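Local coordinates for protein putative nucleotide sugar epimerase/ dehydratase (Bordetella bronchiseptica, PDB 2Q1S) that binds NADH in a Rossmann fold and probably acts as a nucleotide-sugar epimerase or dehydratase in bacterial O-antigen biosynthesis, at residues K145-A150 against A272-G277; S28-T33 against Y102-A107; P202-R207 against G281-A286; G45-K50 against F262-A267. All coordinates share one frame; numbering follows the deposited sequence.

How the contacts relate
All four contacts belong to the NADH-binding Rossmann core. Contacts 1, 2 and 3 reach one mixed sheet in which strands 102-105, 145-151, 203-212 and 281-284 lie side by side in that order, all parallel. Contact 1 sits between its neighbours, with its centre about 8 Å from that of contact 2 and about 6 Å from that of contact 3. Helix 263-276 serves twice: its N-terminal turn makes contact 4 and its C-terminal end contact 1, about 13 Å apart between centres. Along the chain contact 2 closes before contacts 1 and 3 open, these two cross, and contact 4 crosses all three. Helix 263-276 is thus joined to cofactor-binding strands, and contacts 1 and 2 reach NADH directly.

Contact 1. Residues K145-A150 against A272-G277; sequences KVVYSA and ACAADG. With NAI (1,4-dihydronicotinamide adenine dinucleotide), chain B.
The ammonium group of Lys145 closes on the C-terminal end of helix 263-276, taking Ala274 O from its last turn and Gly277 O just beyond it. NZ donates to Ala274 O at 2.9 Å and to Gly277 O at 2.7 Å. The two bonds differ in direction: the one to Gly277 O lies in the carbonyl plane on a lone pair, while NZ stands above the plane of the Ala274 carbonyl, 50° out of it. A water that accepts from NZ at 2.9 Å gives the ammonium a third partner. To arrive there the lysine chain is bent at chi2, chi3 and chi4, and it curls so that CB and CG also pass close to Ala274 O.

Two residues on, Val147 supplies the apolar half of the contact. Its CG2 lies 3.8 Å from Ala274 CB, and CG1, anti to the backbone N (chi1 -178°), reaches Cys273 CB at 4.0 Å. The contact packs a helix on a parallel strand of the Rossmann sheet; the two run nearly antiparallel, their short axes at 154° and 7.7 Å apart at the closest. Further out, Lys145 and Val147 are held by backbone bonds to strand 102-105, and Asp276 is turned to a salt bridge with Lys29. At the other end of the strand Ser149 OG pairs with O3D of NADH at 2.9 Å, so one strand meets both the helix end and the cofactor. The lysine sits at the C-terminal end of the helix, where the dipole is negative, an arrangement that would be expected to stabilise its positive charge despite its burial.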
# COMPACT_ATOMS: atom_id res chain seq x y z
N LYS A 145 -8.89 7.87 20.31
CA LYS A 145 -9.06 7.96 18.85
C LYS A 145 -7.78 8.33 18.20
O LYS A 145 -6.98 9.07 18.75
CB LYS A 145 -10.14 8.99 18.48
CG LYS A 145 -11.17 8.49 17.41
CD LYS A 145 -12.02 7.31 17.88
CE LYS A 145 -12.99 7.71 19.00
NZ LYS A 145 -14.00 8.68 18.51
N VAL A 146 -7.60 7.71 17.02
CA VAL A 146 -6.50 8.03 16.11
C VAL A 146 -7.12 8.49 14.80
O VAL A 146 -7.78 7.70 14.14
CB VAL A 146 -5.59 6.77 15.84
CG1 VAL A 146 -4.49 7.13 14.88
CG2 VAL A 146 -5.05 6.26 17.20
N VAL A 147 -6.93 9.76 14.45
CA VAL A 147 -7.55 10.31 13.27
C VAL A 147 -6.49 10.45 12.18
O VAL A 147 -5.47 11.12 12.37
CB VAL A 147 -8.20 11.69 13.59
CG1 VAL A 147 -8.91 12.23 12.33
CG2 VAL A 147 -9.26 11.52 14.73
N TYR A 148 -6.80 9.85 11.03
CA TYR A 148 -5.93 9.84 9.85
C TYR A 148 -6.54 10.71 8.74
O TYR A 148 -7.71 10.48 8.37
CB TYR A 148 -5.78 8.38 9.39
CG TYR A 148 -5.14 8.24 7.99
CD1 TYR A 148 -3.82 8.67 7.76
CD2 TYR A 148 -5.83 7.69 6.95
CE1 TYR A 148 -3.22 8.55 6.54
CE2 TYR A 148 -5.26 7.58 5.69
CZ TYR A 148 -3.94 7.98 5.47
OH TYR A 148 -3.36 7.87 4.25
N SER A 149 -5.79 11.71 8.26
CA SER A 149 -6.23 12.50 7.12
C SER A 149 -6.04 11.75 5.83
O SER A 149 -4.93 11.55 5.37
CB SER A 149 -5.53 13.84 7.10
OG SER A 149 -4.14 13.70 7.27
N ALA A 150 -7.17 11.32 5.24
CA ALA A 150 -7.21 10.60 4.00
C ALA A 150 -7.56 11.57 2.84
O ALA A 150 -8.00 12.72 3.06
CB ALA A 150 -8.24 9.49 4.15
N ALA A 272 -13.95 16.78 15.54
CA ALA A 272 -15.21 16.03 15.65
C ALA A 272 -15.02 14.53 15.40
O ALA A 272 -15.64 13.69 16.05
CB ALA A 272 -16.28 16.61 14.73
N CYS A 273 -14.15 14.20 14.45
CA CYS A 273 -13.80 12.80 14.22
C CYS A 273 -13.16 12.21 15.47
O CYS A 273 -13.48 11.09 15.85
CB CYS A 273 -12.83 12.69 13.04
SG CYS A 273 -13.65 12.89 11.41
N ALA A 274 -12.20 12.93 16.06
CA ALA A 274 -11.52 12.46 17.27
C ALA A 274 -12.50 12.23 18.40
O ALA A 274 -12.53 11.18 19.04
CB ALA A 274 -10.47 13.44 17.72
N ALA A 275 -13.30 13.25 18.68
CA ALA A 275 -14.20 13.18 19.81
C ALA A 275 -15.28 12.11 19.65
O ALA A 275 -15.52 11.32 20.57
CB ALA A 275 -14.83 14.57 20.04
N ASP A 276 -15.90 12.08 18.47
CA ASP A 276 -17.15 11.34 18.29
C ASP A 276 -17.20 10.34 17.14
O ASP A 276 -18.20 9.64 16.98
CB ASP A 276 -18.32 12.31 18.13
CG ASP A 276 -18.61 13.10 19.40
OD1 ASP A 276 -18.52 12.56 20.52
OD2 ASP A 276 -18.95 14.28 19.25
N GLY A 277 -16.15 10.31 16.33
CA GLY A 277 -16.15 9.36 15.20
C GLY A 277 -16.12 7.90 15.64
O GLY A 277 -15.43 7.54 16.59
PA NAI B . 1.65 19.79 4.62
O1A NAI B . 2.71 19.31 3.69
O2A NAI B . 1.62 21.28 5.02
O5B NAI B . 1.60 18.94 5.90
C5B NAI B . 2.20 17.65 6.07
C4B NAI B . 3.22 17.67 7.19
O4B NAI B . 3.83 16.39 7.29
C3B NAI B . 4.35 18.70 6.91
O3B NAI B . 4.52 19.56 8.05
C2B NAI B . 5.58 17.81 6.77
O2B NAI B . 6.86 18.37 7.20
C1B NAI B . 5.21 16.61 7.64
N9A NAI B . 5.98 15.40 7.38
C8A NAI B . 6.40 14.93 6.16
N7A NAI B . 7.04 13.78 6.34
C5A NAI B . 7.05 13.46 7.66
C6A NAI B . 7.57 12.38 8.52
N6A NAI B . 8.24 11.33 8.04
N1A NAI B . 7.36 12.43 9.87
C2A NAI B . 6.69 13.50 10.38
N3A NAI B . 6.17 14.53 9.69
C4A NAI B . 6.31 14.56 8.32
O3 NAI B . 0.29 19.44 3.85
PN NAI B . -1.24 19.57 4.36
O1N NAI B . -2.06 20.08 3.28
O2N NAI B . -1.18 20.19 5.73
O5D NAI B . -1.60 17.99 4.62
C5D NAI B . -2.00 17.50 5.91
C4D NAI B . -2.69 16.15 5.68
O4D NAI B . -3.88 16.36 4.96
C3D NAI B . -1.88 15.21 4.78
O3D NAI B . -1.99 13.89 5.33
C2D NAI B . -2.53 15.33 3.44
O2D NAI B . -2.33 14.13 2.65
C1D NAI B . -3.98 15.50 3.81
N1N NAI B . -4.77 16.14 2.79
C2N NAI B . -4.67 17.48 2.51
C3N NAI B . -5.47 18.07 1.54
C7N NAI B . -5.36 19.55 1.20
O7N NAI B . -6.11 20.01 0.35
N7N NAI B . -4.45 20.28 1.89
C4N NAI B . -6.46 17.30 0.86
C5N NAI B . -6.56 15.92 1.21
C6N NAI B . -5.73 15.39 2.19
O HOH W 1 -16.18 8.08 20.31

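Contact 2. Residues S28-T33 against Y102-A107; sequences SKLANT and YVFHLA. With NAI (1,4-dihydronicotinamide adenine dinucleotide), chain B.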
# COMPACT_ATOMS: atom_id res chain seq x y z
N SER A 28 -15.42 19.82 23.84
CA SER A 28 -14.66 19.89 25.06
C SER A 28 -14.28 18.48 25.53
O SER A 28 -13.69 18.36 26.60
CB SER A 28 -15.51 20.54 26.14
OG SER A 28 -16.50 19.63 26.58
N LYS A 29 -14.63 17.41 24.78
CA LYS A 29 -14.06 16.08 25.06
C LYS A 29 -12.54 16.18 25.03
O LYS A 29 -11.83 15.37 25.64
CB LYS A 29 -14.52 14.98 24.07
CG LYS A 29 -15.83 14.29 24.40
CD LYS A 29 -16.00 12.96 23.65
CE LYS A 29 -17.45 12.51 23.73
NZ LYS A 29 -17.74 11.45 22.73
N LEU A 30 -12.03 17.15 24.28
CA LEU A 30 -10.59 17.34 24.17
C LEU A 30 -9.95 18.24 25.24
O LEU A 30 -8.72 18.26 25.37
CB LEU A 30 -10.20 17.76 22.74
CG LEU A 30 -10.07 16.53 21.83
CD1 LEU A 30 -11.44 15.94 21.50
CD2 LEU A 30 -9.35 16.83 20.57
N ALA A 31 -10.78 18.94 26.01
CA ALA A 31 -10.26 19.77 27.09
C ALA A 31 -9.40 18.93 28.02
O ALA A 31 -9.79 17.82 28.41
CB ALA A 31 -11.39 20.46 27.85
N ASN A 32 -8.21 19.44 28.35
CA ASN A 32 -7.34 18.81 29.33
C ASN A 32 -6.78 17.46 28.89
O ASN A 32 -6.25 16.71 29.71
CB ASN A 32 -8.06 18.69 30.69
CG ASN A 32 -8.48 20.05 31.22
OD1 ASN A 32 -7.64 20.94 31.40
ND2 ASN A 32 -9.78 20.23 31.46
N THR A 33 -6.83 17.17 27.58
CA THR A 33 -6.27 15.91 27.12
C THR A 33 -4.82 16.05 26.61
O THR A 33 -4.33 17.18 26.38
CB THR A 33 -7.13 15.27 26.02
OG1 THR A 33 -7.16 16.15 24.89
CG2 THR A 33 -8.56 14.96 26.56
N TYR A 102 -5.44 11.31 22.29
CA TYR A 102 -5.75 11.44 20.85
C TYR A 102 -4.51 11.57 20.07
O TYR A 102 -3.52 12.17 20.51
CB TYR A 102 -6.67 12.64 20.58
CG TYR A 102 -8.00 12.51 21.27
CD1 TYR A 102 -9.01 11.71 20.71
CD2 TYR A 102 -8.27 13.12 22.51
CE1 TYR A 102 -10.23 11.53 21.33
CE2 TYR A 102 -9.49 12.95 23.16
CZ TYR A 102 -10.51 12.16 22.57
OH TYR A 102 -11.73 11.98 23.20
N VAL A 103 -4.51 10.93 18.90
CA VAL A 103 -3.43 11.11 17.93
C VAL A 103 -4.04 11.53 16.62
O VAL A 103 -5.03 10.97 16.20
CB VAL A 103 -2.61 9.77 17.73
CG1 VAL A 103 -1.66 9.84 16.51
CG2 VAL A 103 -1.87 9.39 18.99
N PHE A 104 -3.50 12.59 16.03
CA PHE A 104 -3.87 13.03 14.67
C PHE A 104 -2.68 12.76 13.77
O PHE A 104 -1.62 13.25 14.03
CB PHE A 104 -4.21 14.53 14.65
CG PHE A 104 -5.42 14.88 15.47
CD1 PHE A 104 -5.30 15.15 16.85
CD2 PHE A 104 -6.70 14.88 14.91
CE1 PHE A 104 -6.41 15.47 17.63
CE2 PHE A 104 -7.83 15.23 15.68
CZ PHE A 104 -7.68 15.49 17.06
N HIS A 105 -2.88 11.91 12.74
CA HIS A 105 -1.81 11.58 11.82
C HIS A 105 -2.01 12.31 10.49
O HIS A 105 -2.89 11.87 9.68
CB HIS A 105 -1.76 10.05 11.65
CG HIS A 105 -0.79 9.64 10.59
ND1 HIS A 105 0.33 10.39 10.29
CD2 HIS A 105 -0.81 8.61 9.71
CE1 HIS A 105 0.97 9.83 9.27
NE2 HIS A 105 0.29 8.75 8.91
N LEU A 106 -1.34 13.47 10.39
CA LEU A 106 -1.46 14.37 9.22
C LEU A 106 -0.26 14.38 8.30
O LEU A 106 -0.23 15.14 7.34
CB LEU A 106 -1.80 15.82 9.66
CG LEU A 106 -2.89 15.91 10.73
CD1 LEU A 106 -3.02 17.41 11.08
CD2 LEU A 106 -4.19 15.34 10.28
N ALA A 107 0.81 13.65 8.62
CA ALA A 107 2.00 13.71 7.80
C ALA A 107 1.68 13.17 6.38
O ALA A 107 0.80 12.32 6.15
CB ALA A 107 3.12 12.97 8.43
PA NAI B . 1.65 19.79 4.62
O1A NAI B . 2.71 19.31 3.69
O2A NAI B . 1.62 21.28 5.02
O5B NAI B . 1.60 18.94 5.90
C5B NAI B . 2.20 17.65 6.07
C4B NAI B . 3.22 17.67 7.19
O4B NAI B . 3.83 16.39 7.29
C3B NAI B . 4.35 18.70 6.91
O3B NAI B . 4.52 19.56 8.05
C2B NAI B . 5.58 17.81 6.77
O2B NAI B . 6.86 18.37 7.20
C1B NAI B . 5.21 16.61 7.64
N9A NAI B . 5.98 15.40 7.38
C8A NAI B . 6.40 14.93 6.16
N7A NAI B . 7.04 13.78 6.34
C5A NAI B . 7.05 13.46 7.66
C6A NAI B . 7.57 12.38 8.52
N6A NAI B . 8.24 11.33 8.04
N1A NAI B . 7.36 12.43 9.87
C2A NAI B . 6.69 13.50 10.38
N3A NAI B . 6.17 14.53 9.69
C4A NAI B . 6.31 14.56 8.32
O3 NAI B . 0.29 19.44 3.85
PN NAI B . -1.24 19.57 4.36
O1N NAI B . -2.06 20.08 3.28
O2N NAI B . -1.18 20.19 5.73
O5D NAI B . -1.60 17.99 4.62
C5D NAI B . -2.00 17.50 5.91
C4D NAI B . -2.69 16.15 5.68
O4D NAI B . -3.88 16.36 4.96
C3D NAI B . -1.88 15.21 4.78
O3D NAI B . -1.99 13.89 5.33
C2D NAI B . -2.53 15.33 3.44
O2D NAI B . -2.33 14.13 2.65
C1D NAI B . -3.98 15.50 3.81
N1N NAI B . -4.77 16.14 2.79
C2N NAI B . -4.67 17.48 2.51
C3N NAI B . -5.47 18.07 1.54
C7N NAI B . -5.36 19.55 1.20
O7N NAI B . -6.11 20.01 0.35
N7N NAI B . -4.45 20.28 1.89
C4N NAI B . -6.46 17.30 0.86
C5N NAI B . -6.56 15.92 1.21
C6N NAI B . -5.73 15.39 2.19
O HOH W 2 -11.74 12.35 25.92
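Leu30 lies over one face of the Tyr102 ring and carries the tight side of this contact. Its CD1 forms a CH-pi interaction, 4.2 Å from the ring centroid and 24° off the normal, displaced toward the rim, while CG comes within 3.9 Å of Tyr102 CE2. The second methyl, CD2, turns to another aromatic and meets the edge of the Phe104 ring at CZ, 4.1 Å away. The leucine divides its two branches between two rings of strand 102-105, CD1 going over Tyr102 and CD2 to the edge of Phe104. Ala274 of helix 263-276 also touches both rings.

The other side is polar and looser. Thr33 OG1 stands at the edge of the Tyr102 ring, near its plane, at 4.0 Å from CD2. That hydroxyl is committed within its own segment: it donates to Leu30 O over 2.7 Å, and the backbone N of Thr33 reaches the same oxygen from the same face of the carbonyl plane, closing a type II turn from Leu30 to Thr33. Tyr102 OH is bridged by a water, 2.7 Å from OH and donating to Lys29 O at 3.0 Å. The exposed Lys29 sends its extended chain away to Asp276 and Ala275 O in helix 263-276.

Strand 102-105 runs on to Leu106 and Ala107 in the NADH pocket, whereas the leucine packs at its opposite end. The contact between the segment before strand 34-38 and this Rossmann strand is therefore mainly apolar: no direct hydrogen bond joins the two segments, and water links Lys29 O to Tyr102 OH.

Contact 3. Residues P202-R207 against G281-A286; sequences PTVRAR and GVYNIA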
# COMPACT_ATOMS: atom_id res chain seq x y z
N PRO A 202 -8.20 2.58 17.65
CA PRO A 202 -9.47 3.30 17.40
C PRO A 202 -9.41 4.34 16.29
O PRO A 202 -9.45 5.57 16.56
CB PRO A 202 -9.79 3.92 18.76
CG PRO A 202 -8.49 4.16 19.37
CD PRO A 202 -7.56 3.04 18.92
N THR A 203 -9.22 3.84 15.08
CA THR A 203 -8.94 4.73 13.94
C THR A 203 -10.21 5.34 13.35
O THR A 203 -11.28 4.69 13.32
CB THR A 203 -8.23 3.98 12.82
OG1 THR A 203 -9.07 2.92 12.34
CG2 THR A 203 -6.88 3.45 13.32
N VAL A 204 -10.08 6.60 12.90
CA VAL A 204 -11.16 7.24 12.12
C VAL A 204 -10.46 7.90 10.93
O VAL A 204 -9.49 8.60 11.13
CB VAL A 204 -11.87 8.31 12.95
CG1 VAL A 204 -12.94 8.98 12.09
CG2 VAL A 204 -12.48 7.67 14.16
N ARG A 205 -10.93 7.60 9.71
CA ARG A 205 -10.36 8.16 8.50
C ARG A 205 -11.19 9.39 8.17
O ARG A 205 -12.41 9.30 8.08
CB ARG A 205 -10.45 7.12 7.37
CG ARG A 205 -9.53 5.90 7.67
CD ARG A 205 -10.04 4.70 6.84
NE ARG A 205 -11.21 4.04 7.37
CZ ARG A 205 -12.18 3.51 6.64
NH1 ARG A 205 -12.13 3.65 5.32
NH2 ARG A 205 -13.20 2.90 7.20
N ALA A 206 -10.51 10.52 7.99
CA ALA A 206 -11.18 11.79 7.64
C ALA A 206 -10.78 12.13 6.22
O ALA A 206 -9.64 12.43 5.99
CB ALA A 206 -10.74 12.92 8.62
N ARG A 207 -11.71 12.05 5.26
CA ARG A 207 -11.43 12.32 3.85
C ARG A 207 -11.76 13.78 3.54
O ARG A 207 -12.87 14.23 3.78
CB ARG A 207 -12.32 11.43 2.98
CG ARG A 207 -11.90 9.97 2.99
CD ARG A 207 -12.85 9.14 2.12
NE ARG A 207 -12.47 7.73 2.19
CZ ARG A 207 -13.33 6.71 1.98
NH1 ARG A 207 -14.60 6.93 1.64
NH2 ARG A 207 -12.90 5.44 2.09
N GLY A 281 -14.20 3.72 11.41
CA GLY A 281 -15.03 4.40 10.45
C GLY A 281 -14.34 5.44 9.60
O GLY A 281 -13.15 5.71 9.76
N VAL A 282 -15.15 6.02 8.70
CA VAL A 282 -14.65 7.03 7.74
C VAL A 282 -15.71 8.12 7.54
O VAL A 282 -16.91 7.82 7.44
CB VAL A 282 -14.20 6.43 6.38
CG1 VAL A 282 -15.30 5.55 5.71
CG2 VAL A 282 -13.70 7.49 5.44
N TYR A 283 -15.23 9.37 7.47
CA TYR A 283 -16.12 10.53 7.30
C TYR A 283 -15.53 11.47 6.28
O TYR A 283 -14.38 11.80 6.34
CB TYR A 283 -16.28 11.31 8.61
CG TYR A 283 -16.88 10.51 9.73
CD1 TYR A 283 -16.06 9.71 10.55
CD2 TYR A 283 -18.26 10.50 9.95
CE1 TYR A 283 -16.61 8.93 11.57
CE2 TYR A 283 -18.80 9.74 10.99
CZ TYR A 283 -17.98 8.95 11.78
OH TYR A 283 -18.54 8.21 12.80
N ASN A 284 -16.36 11.89 5.34
CA ASN A 284 -16.01 13.04 4.49
C ASN A 284 -16.11 14.33 5.30
O ASN A 284 -17.14 14.59 5.95
CB ASN A 284 -16.95 13.17 3.29
CG ASN A 284 -16.90 11.97 2.36
OD1 ASN A 284 -15.90 11.31 2.24
ND2 ASN A 284 -18.01 11.72 1.68
N ILE A 285 -15.04 15.14 5.26
CA ILE A 285 -15.03 16.49 5.83
C ILE A 285 -14.98 17.45 4.60
O ILE A 285 -13.95 17.59 3.93
CB ILE A 285 -13.78 16.67 6.78
CG1 ILE A 285 -13.85 15.64 7.94
CG2 ILE A 285 -13.68 18.11 7.32
CD1 ILE A 285 -15.16 15.61 8.72
N ALA A 286 -16.15 18.00 4.28
CA ALA A 286 -16.38 18.62 2.97
C ALA A 286 -17.33 19.80 3.09
O ALA A 286 -18.17 19.83 3.97
CB ALA A 286 -16.96 17.59 1.99
O HOH W 3 -10.90 3.87 10.28
O HOH W 4 -15.80 9.24 0.39
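Residues 203-207 and 281-284 pair as parallel strands of the Rossmann sheet, at the far end of the parallel run from strand 102-105, with axes 4.7 Å apart and 22° between their directions, joined by Arg205 N to Gly281 O, Tyr283 N to Arg205 O, Arg207 N to Tyr283 O and Ile285 N to Arg207 O. These four bonds span 2.8 to 2.9 Å; that from Tyr283 N runs almost along the C=O axis of Arg205 (C=O...N angle 170°).

On the face of Arg205, Val282 and Arg207, the valine CB sits centrally over the Arg205 guanidinium, 3.6 Å from CZ, and CG2 covers the Arg207 guanidinium nearer its rim, 3.5 Å from NE. Bending at chi3 (-78°) folds Arg205 across the valine, whereas Arg207 stays extended from CG to NE. Waters bridge Arg205 NE to Thr203 OG1 and Gly281 O, and Arg207 NH1 to Asn284 OD1. On the Ala206 face, Val204 CG1 meets the edge of the Tyr283 ring at CD1, 3.6 Å away.

Both guanidinium groups form salt bridges to Glu189 and Asp170, and Leu174 of the second subunit packs on both arginines. Their charge would be expected to be balanced by the carboxylates, while valine covers a flat face of each.

Contact 4. Residues G45-K50 against F262-A267; sequences GSNLVK and FVEDVA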
# COMPACT_ATOMS: atom_id res chain seq x y z
N GLY A 45 -2.04 20.89 9.92
CA GLY A 45 -1.56 20.58 11.26
C GLY A 45 -1.39 21.78 12.17
O GLY A 45 -1.90 21.72 13.31
N SER A 46 -0.71 22.82 11.67
CA SER A 46 -0.54 24.08 12.46
C SER A 46 -1.91 24.66 12.87
O SER A 46 -2.05 25.15 14.01
CB SER A 46 0.29 25.12 11.70
OG SER A 46 -0.41 25.55 10.56
N ASN A 47 -2.88 24.61 11.97
CA ASN A 47 -4.23 25.12 12.27
C ASN A 47 -4.94 24.26 13.29
O ASN A 47 -5.65 24.77 14.17
CB ASN A 47 -5.08 25.27 10.99
CG ASN A 47 -4.74 26.54 10.22
OD1 ASN A 47 -5.24 27.64 10.57
ND2 ASN A 47 -3.88 26.42 9.21
N LEU A 48 -4.79 22.94 13.19
CA LEU A 48 -5.32 22.04 14.19
C LEU A 48 -4.71 22.29 15.58
O LEU A 48 -5.42 22.28 16.59
CB LEU A 48 -5.08 20.58 13.74
CG LEU A 48 -5.62 19.52 14.70
CD1 LEU A 48 -7.13 19.59 14.96
CD2 LEU A 48 -5.29 18.11 14.23
N VAL A 49 -3.39 22.45 15.63
CA VAL A 49 -2.70 22.72 16.89
C VAL A 49 -3.27 23.99 17.55
O VAL A 49 -3.59 23.96 18.74
CB VAL A 49 -1.17 22.72 16.73
CG1 VAL A 49 -0.48 23.17 18.00
CG2 VAL A 49 -0.69 21.30 16.34
N LYS A 50 -3.41 25.06 16.75
CA LYS A 50 -3.97 26.34 17.25
C LYS A 50 -5.36 26.10 17.84
O LYS A 50 -5.68 26.62 18.92
CB LYS A 50 -4.08 27.37 16.12
CG LYS A 50 -4.63 28.74 16.52
N PHE A 262 -12.52 25.58 3.97
CA PHE A 262 -11.62 26.45 4.72
C PHE A 262 -10.93 25.66 5.83
O PHE A 262 -11.57 24.82 6.47
CB PHE A 262 -12.43 27.63 5.29
CG PHE A 262 -11.61 28.69 5.99
CD1 PHE A 262 -10.62 29.39 5.31
CD2 PHE A 262 -11.86 28.99 7.33
CE1 PHE A 262 -9.90 30.40 5.96
CE2 PHE A 262 -11.12 30.00 8.00
CZ PHE A 262 -10.13 30.68 7.32
N VAL A 263 -9.67 25.97 6.09
CA VAL A 263 -8.85 25.11 6.93
C VAL A 263 -9.36 25.05 8.39
O VAL A 263 -9.27 24.01 9.02
CB VAL A 263 -7.36 25.55 6.89
CG1 VAL A 263 -7.14 26.98 7.54
CG2 VAL A 263 -6.46 24.50 7.51
N GLU A 264 -9.93 26.13 8.91
CA GLU A 264 -10.47 26.08 10.26
C GLU A 264 -11.67 25.14 10.37
O GLU A 264 -11.86 24.53 11.41
CB GLU A 264 -10.84 27.49 10.73
CG GLU A 264 -9.57 28.41 10.78
CD GLU A 264 -9.83 29.84 11.25
OE1 GLU A 264 -10.94 30.13 11.75
OE2 GLU A 264 -8.89 30.67 11.11
N ASP A 265 -12.45 25.01 9.30
CA ASP A 265 -13.52 24.00 9.25
C ASP A 265 -12.89 22.59 9.25
O ASP A 265 -13.40 21.70 9.93
CB ASP A 265 -14.42 24.16 8.03
CG ASP A 265 -15.46 25.30 8.19
OD1 ASP A 265 -15.75 25.73 9.34
OD2 ASP A 265 -15.99 25.73 7.15
N VAL A 266 -11.81 22.40 8.49
CA VAL A 266 -11.15 21.09 8.47
C VAL A 266 -10.63 20.78 9.89
O VAL A 266 -10.80 19.65 10.36
CB VAL A 266 -10.01 21.04 7.42
CG1 VAL A 266 -9.17 19.74 7.60
CG2 VAL A 266 -10.60 21.16 6.02
N ALA A 267 -9.96 21.73 10.55
CA ALA A 267 -9.52 21.48 11.93
C ALA A 267 -10.68 21.05 12.85
O ALA A 267 -10.57 20.07 13.59
CB ALA A 267 -8.77 22.65 12.50
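Asn47 and Val263 meet with their side chains at about a right angle, the amide of the first set against both methyls of the second. Val263 CG1 lies 3.6 Å from Asn47 CG and equally near OD1, while CG2 approaches ND2 at 3.6 Å. The valine's chi1 of 66° places CG1 between its backbone N and carbonyl carbon and CG2 anti to N, presenting both branches to the asparagine. The amide is steadied from elsewhere: ND2 donates to Phe43 O, one turn earlier in its own helix, and to Pro214 O.

Helix 43-54 follows the first strand of the Rossmann fold and contains Gly45, consistent with the last glycine of a GxGxxG motif, and Phe43 N binds NADH. Against this helix lies the start of helix 263-276, their short axes 8.9 Å apart and crossing at -63°.

Where the backbones come nearest, Ala267 points its CB at the backbone of Leu48, 3.9 Å from CA. Leu48 extends with CG anti to its backbone N (chi1 -179°), which carries CD1 past the alanine methyl to 3.7 Å from Ala267 O. Val263 also touches Phe43 and Val211, both residues of the cofactor site.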